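Local coordinates for packaging protein UL32 (Human herpesvirus 8 type M, PDB 6XF9) that assembles into a pentameric ring required for herpesviral packaging and probably helps bring new capsids to nuclear replication compartments for cleavage and packaging of viral DNA, at the interface of chains A and B. Coordinates in Å, arbitrary orientation; residue numbers count along the deposited sequence, not the author numbering. Chains: chain A/B, Packaging protein UL32.

Contact 1: the interface of chains A and B. Residues chain A 48-49; chain B 328, 330, 361, 364, 465-466.
In this UL32-family protein the loop between helices 37-45 and 53-60, just ahead of the zinc-binding CXXC motif (A:Cys52 and A:Cys55), presents A:Pro48 and A:Ser49 to the neighbouring subunit of the ring, where B:Lys328, B:Gln361, B:Leu465 and B:Tyr466 receive them. Both backbone carbonyls of the loop are taken up by side chains of chain B. The side-chain amine NZ of B:Lys328 donates to A:Pro48 O at 2.8 Å, coming from above the carbonyl plane; the lysine chain is bent at chi3 (-80°) to bring its end round to this oxygen. The amide nitrogen NE2 of B:Gln361 donates to A:Ser49 O at 2.8 Å, with the acceptor close to the glutamine's own amide plane and the donor tilted from that of the carbonyl. A bend at chi2 (79°) carries this amide across to the loop, and CG of the glutamine packs 3.9 Å from A:Ser49 CB. The hydroxyl OG of A:Ser49 turns away from that carbonyl, to the phenol OH of B:Tyr466, 2.6 Å off; which of the two donates is not settled. B:His364 holds that phenol oxygen from the side, at the tyrosine ring's edge, with ND1 2.7 Å from B:Tyr466 OH in a hydrogen bond also of undecided direction. Apolar contact comes from the B:Leu465 side chain, which crosses the proline ring obliquely: CD2 touches A:Pro48 CB at 3.7 Å, while CD1 faces the serine hydroxyl.

Contact 2: the interface of chains A and B. Residues chain A 146, 149-150; chain B 456-458, 461.
A:Asn150 and B:Gln461 meet across the subunit boundary with their side chains at about a right angle and their amide planes 80° apart. The asparagine sits early in helix 145-164, the glutamine in helix 459-465. With CG anti to the backbone N (chi1 165°) and the chain extended beyond it, B:Gln461 reaches straight out towards chain A. As modelled, B:Gln461 OE1 lies 2.7 Å from A:Asn150 OD1. Two amide oxygens can only accept, so this is a clash on paper, and one of the amides may well be turned over in reality. A flipped glutamine would place its NH2 against A:Asn150 OD1 and make a hydrogen bond of the pair, but that assignment remains doubtful. A:Asn150 OD1 also takes a weak hydrogen bond from B:His458 N, long at 3.3 Å but nearly straight (167° at H), which may favour the present placing of A:Asn150 OD1.

One helical turn back, A:Leu146 turns its CD1 methyl onto the backbone of B:Leu456, 3.6 Å from the carbonyl C, so it packs on main chain rather than on the leucine side chain. Between these two residues, A:Ser149 turns OG back to its own helix and donates to A:Leu146 O at 2.9 Å, an internal bond that gives the hydroxyl hydrogen a partner. Together these contacts set helix 145-164 against the C-terminal segment of the next subunit, helping to join neighbours in the pentameric ring.

Contact 3: the interface of chains A and B. Residues chain A 56, 59, 63; chain B 335, 338.
A:Phe59 and A:Arg63 bring helix 53-60, the helix that carries the zinc ligand A:Cys55 of the CXXC motif, and the chain following it against B:Phe335 and B:Asp338 of helix 329-338 in this UL32-family ring. The charged contact joins A:Arg63 to B:Asp338 in a salt bridge. A:Arg63 NE donates to B:Asp338 OD2 at 2.6 Å, and A:Arg63 NH2 donates to the same oxygen at 2.8 Å, so the guanidinium grips side-on with both nitrogens on one carboxylate oxygen. OD2 sits close to the guanidinium plane, but that plane stands 89° from the carboxylate. The two donors arrive differently: NH2 uses the syn lone pair of OD2, whereas NE comes in from above the carboxylate plane. Bends at chi2 (140°) and chi3 (146°) swing the arginine's end round to present this edge.

Apolar and aromatic packing lies beside the salt bridge. The two phenylalanine side chains slide past each other in opposite directions, and CB of A:Phe59 lies over the face of the B:Phe335 ring, 3.7 Å from its centroid, as a CH-pi contact displaced towards the rim. Its nearest ring atom is B:Phe335 CE1, 3.4 Å from A:Phe59 CB. The far end of the A:Phe59 ring meets B:Asp338, with A:Phe59 CE2 3.4 Å and CZ 3.5 Å from B:Asp338 CB; here the carboxylate carbon lies at the ring's edge, in its plane. Finally, the amide of A:Gln56 approaches the edge of B:Phe335, with OE1 4.0 Å from CE1 and its plane steeply turned to the ring.

Contact 1: the interface of chains A and B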
# COMPACT_ATOMS: atom_id res chain seq x y z
N PRO A 48 -0.58 -27.70 -18.56
CA PRO A 48 -1.91 -27.36 -19.08
C PRO A 48 -2.14 -27.70 -20.54
O PRO A 48 -3.29 -27.94 -20.94
CB PRO A 48 -2.01 -25.85 -18.85
CG PRO A 48 -1.10 -25.60 -17.68
CD PRO A 48 0.05 -26.56 -17.87
N SER A 49 -1.09 -27.76 -21.36
CA SER A 49 -1.27 -28.03 -22.78
C SER A 49 -0.92 -29.45 -23.15
O SER A 49 -0.82 -29.75 -24.35
CB SER A 49 -0.45 -27.08 -23.64
OG SER A 49 -1.02 -25.79 -23.68
N LYS B 328 -10.73 -30.56 -23.86
CA LYS B 328 -9.93 -29.33 -23.90
C LYS B 328 -9.48 -28.96 -25.31
O LYS B 328 -9.32 -29.81 -26.18
CB LYS B 328 -8.71 -29.47 -22.98
CG LYS B 328 -7.62 -30.41 -23.51
CD LYS B 328 -6.68 -30.91 -22.41
CE LYS B 328 -5.60 -29.89 -22.04
NZ LYS B 328 -4.75 -30.33 -20.89
N VAL B 330 -6.77 -28.26 -26.84
CA VAL B 330 -5.67 -28.89 -27.59
C VAL B 330 -6.07 -30.29 -28.03
O VAL B 330 -5.70 -30.74 -29.13
CB VAL B 330 -4.34 -28.88 -26.81
CG1 VAL B 330 -3.76 -27.45 -26.71
CG2 VAL B 330 -4.47 -29.53 -25.42
N GLN B 361 -0.62 -27.09 -29.96
CA GLN B 361 -0.30 -25.86 -29.25
C GLN B 361 -0.23 -24.67 -30.19
O GLN B 361 -0.69 -23.58 -29.82
CB GLN B 361 1.02 -26.02 -28.49
CG GLN B 361 0.91 -26.91 -27.27
CD GLN B 361 0.92 -28.37 -27.64
OE1 GLN B 361 1.25 -28.72 -28.78
NE2 GLN B 361 0.58 -29.24 -26.68
N HIS B 364 -3.84 -23.87 -31.07
CA HIS B 364 -4.44 -23.33 -29.86
C HIS B 364 -4.00 -21.89 -29.61
O HIS B 364 -4.83 -21.00 -29.40
CB HIS B 364 -4.06 -24.20 -28.67
CG HIS B 364 -4.63 -23.73 -27.37
ND1 HIS B 364 -3.96 -23.87 -26.16
CD2 HIS B 364 -5.80 -23.12 -27.07
CE1 HIS B 364 -4.70 -23.36 -25.19
NE2 HIS B 364 -5.82 -22.90 -25.71
N LEU B 465 2.15 -20.12 -20.81
CA LEU B 465 2.12 -21.33 -21.64
C LEU B 465 3.03 -21.23 -22.85
O LEU B 465 3.68 -22.21 -23.20
CB LEU B 465 0.70 -21.64 -22.12
CG LEU B 465 -0.33 -22.23 -21.17
CD1 LEU B 465 -1.56 -22.60 -22.00
CD2 LEU B 465 0.24 -23.43 -20.45
N TYR B 466 3.02 -20.11 -23.57
CA TYR B 466 3.49 -20.10 -24.95
C TYR B 466 4.51 -18.99 -25.24
O TYR B 466 4.65 -18.01 -24.50
CB TYR B 466 2.30 -19.99 -25.91
CG TYR B 466 1.33 -21.14 -25.86
CD1 TYR B 466 1.79 -22.44 -25.82
CD2 TYR B 466 -0.02 -20.92 -25.87
CE1 TYR B 466 0.91 -23.50 -25.78
CE2 TYR B 466 -0.91 -21.95 -25.83
CZ TYR B 466 -0.44 -23.25 -25.78
OH TYR B 466 -1.34 -24.30 -25.73

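Contact 2: the interface of chains A and B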
# COMPACT_ATOMS: atom_id res chain seq x y z
N LEU A 146 -13.65 -21.51 -23.17
CA LEU A 146 -12.50 -20.67 -22.82
C LEU A 146 -12.44 -20.38 -21.33
O LEU A 146 -11.37 -20.41 -20.72
CB LEU A 146 -12.50 -19.35 -23.60
CG LEU A 146 -11.77 -19.40 -24.94
CD1 LEU A 146 -11.56 -17.98 -25.48
CD2 LEU A 146 -10.44 -20.09 -24.73
N SER A 149 -11.22 -23.36 -19.44
CA SER A 149 -9.78 -23.62 -19.56
C SER A 149 -8.98 -22.79 -18.56
O SER A 149 -7.93 -23.23 -18.09
CB SER A 149 -9.30 -23.38 -20.99
OG SER A 149 -9.00 -22.01 -21.22
N ASN A 150 -9.45 -21.59 -18.23
CA ASN A 150 -8.77 -20.82 -17.19
C ASN A 150 -8.79 -21.55 -15.86
O ASN A 150 -7.77 -21.67 -15.18
CB ASN A 150 -9.38 -19.43 -17.10
CG ASN A 150 -9.17 -18.64 -18.40
OD1 ASN A 150 -8.10 -18.71 -19.03
ND2 ASN A 150 -10.19 -17.89 -18.81
N LEU B 456 -10.34 -14.32 -25.81
CA LEU B 456 -9.10 -15.09 -25.71
C LEU B 456 -8.98 -15.70 -24.33
O LEU B 456 -9.63 -15.27 -23.38
CB LEU B 456 -7.87 -14.23 -25.97
CG LEU B 456 -7.88 -13.55 -27.32
CD1 LEU B 456 -6.66 -12.67 -27.40
CD2 LEU B 456 -7.84 -14.63 -28.36
N ALA B 457 -8.10 -16.69 -24.21
CA ALA B 457 -7.69 -17.14 -22.89
C ALA B 457 -7.05 -15.98 -22.14
O ALA B 457 -6.66 -14.97 -22.72
CB ALA B 457 -6.72 -18.31 -22.98
N HIS B 458 -6.94 -16.14 -20.83
CA HIS B 458 -6.43 -15.05 -20.03
C HIS B 458 -4.97 -14.80 -20.40
O HIS B 458 -4.19 -15.75 -20.51
CB HIS B 458 -6.56 -15.34 -18.54
CG HIS B 458 -6.35 -14.13 -17.70
ND1 HIS B 458 -5.10 -13.73 -17.26
CD2 HIS B 458 -7.22 -13.18 -17.26
CE1 HIS B 458 -5.21 -12.60 -16.57
NE2 HIS B 458 -6.49 -12.25 -16.56
N GLN B 461 -2.28 -16.75 -18.41
CA GLN B 461 -2.13 -18.12 -18.86
C GLN B 461 -1.34 -18.17 -20.16
O GLN B 461 -0.50 -19.06 -20.36
CB GLN B 461 -3.50 -18.77 -19.03
CG GLN B 461 -3.45 -20.08 -19.84
CD GLN B 461 -4.83 -20.67 -20.11
OE1 GLN B 461 -5.85 -20.03 -19.83
NE2 GLN B 461 -4.87 -21.91 -20.64

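Contact 3: the interface of chains A and B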
# COMPACT_ATOMS: atom_id res chain seq x y z
N GLN A 56 -7.35 -39.25 -25.35
CA GLN A 56 -6.58 -39.69 -26.51
C GLN A 56 -6.76 -41.18 -26.76
O GLN A 56 -6.80 -41.63 -27.91
CB GLN A 56 -5.10 -39.33 -26.33
CG GLN A 56 -4.86 -37.82 -26.43
CD GLN A 56 -5.07 -37.27 -27.84
OE1 GLN A 56 -5.26 -38.03 -28.79
NE2 GLN A 56 -5.07 -35.95 -27.97
N PHE A 59 -10.50 -41.50 -28.45
CA PHE A 59 -10.62 -41.13 -29.86
C PHE A 59 -9.89 -42.09 -30.77
O PHE A 59 -10.39 -42.42 -31.85
CB PHE A 59 -10.08 -39.73 -30.12
CG PHE A 59 -9.93 -39.43 -31.60
CD1 PHE A 59 -11.02 -39.08 -32.39
CD2 PHE A 59 -8.67 -39.54 -32.21
CE1 PHE A 59 -10.86 -38.82 -33.76
CE2 PHE A 59 -8.51 -39.27 -33.55
CZ PHE A 59 -9.60 -38.91 -34.33
N ARG A 63 -11.89 -44.42 -34.40
CA ARG A 63 -11.75 -43.89 -35.69
C ARG A 63 -11.57 -45.07 -36.62
O ARG A 63 -12.45 -45.36 -37.42
CB ARG A 63 -10.65 -42.85 -35.75
CG ARG A 63 -9.27 -43.19 -35.26
CD ARG A 63 -8.30 -42.54 -36.24
NE ARG A 63 -7.05 -42.04 -35.68
CZ ARG A 63 -6.09 -42.82 -35.24
NH1 ARG A 63 -6.26 -44.12 -35.24
NH2 ARG A 63 -4.98 -42.30 -34.77
N PHE B 335 -8.26 -33.89 -32.28
CA PHE B 335 -9.33 -34.75 -32.78
C PHE B 335 -9.78 -34.29 -34.16
O PHE B 335 -9.96 -35.11 -35.07
CB PHE B 335 -10.55 -34.73 -31.85
CG PHE B 335 -10.36 -35.47 -30.53
CD1 PHE B 335 -9.16 -36.06 -30.18
CD2 PHE B 335 -11.44 -35.58 -29.63
CE1 PHE B 335 -9.03 -36.73 -28.96
CE2 PHE B 335 -11.31 -36.24 -28.41
CZ PHE B 335 -10.11 -36.82 -28.08
N ASP B 338 -6.93 -35.23 -36.71
CA ASP B 338 -6.47 -36.59 -36.96
C ASP B 338 -7.16 -37.17 -38.18
O ASP B 338 -6.55 -37.95 -38.92
CB ASP B 338 -6.67 -37.49 -35.73
CG ASP B 338 -6.05 -38.89 -35.92
OD1 ASP B 338 -5.49 -39.19 -37.00
OD2 ASP B 338 -6.10 -39.71 -34.98

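Measured between the centres of their C-alpha atoms, contact 1 lies about 10 Å from contact 2 and 17 Å from contact 3, while contacts 2 and 3 are about 24 Å apart, which places contact 1 between them. Helix 459-465 of chain B serves contacts 1 and 2; helix 329-338 serves contact 3 and reaches contact 1 marginally, at its start. On chain A, the loop of contact 1 runs on into the zinc-linked helix 53-60 of contact 3, whereas contact 2 uses the separate helix 145-164. The interface is not an exact two-fold: different surfaces of one protein meet, as ring closure by five copies requires.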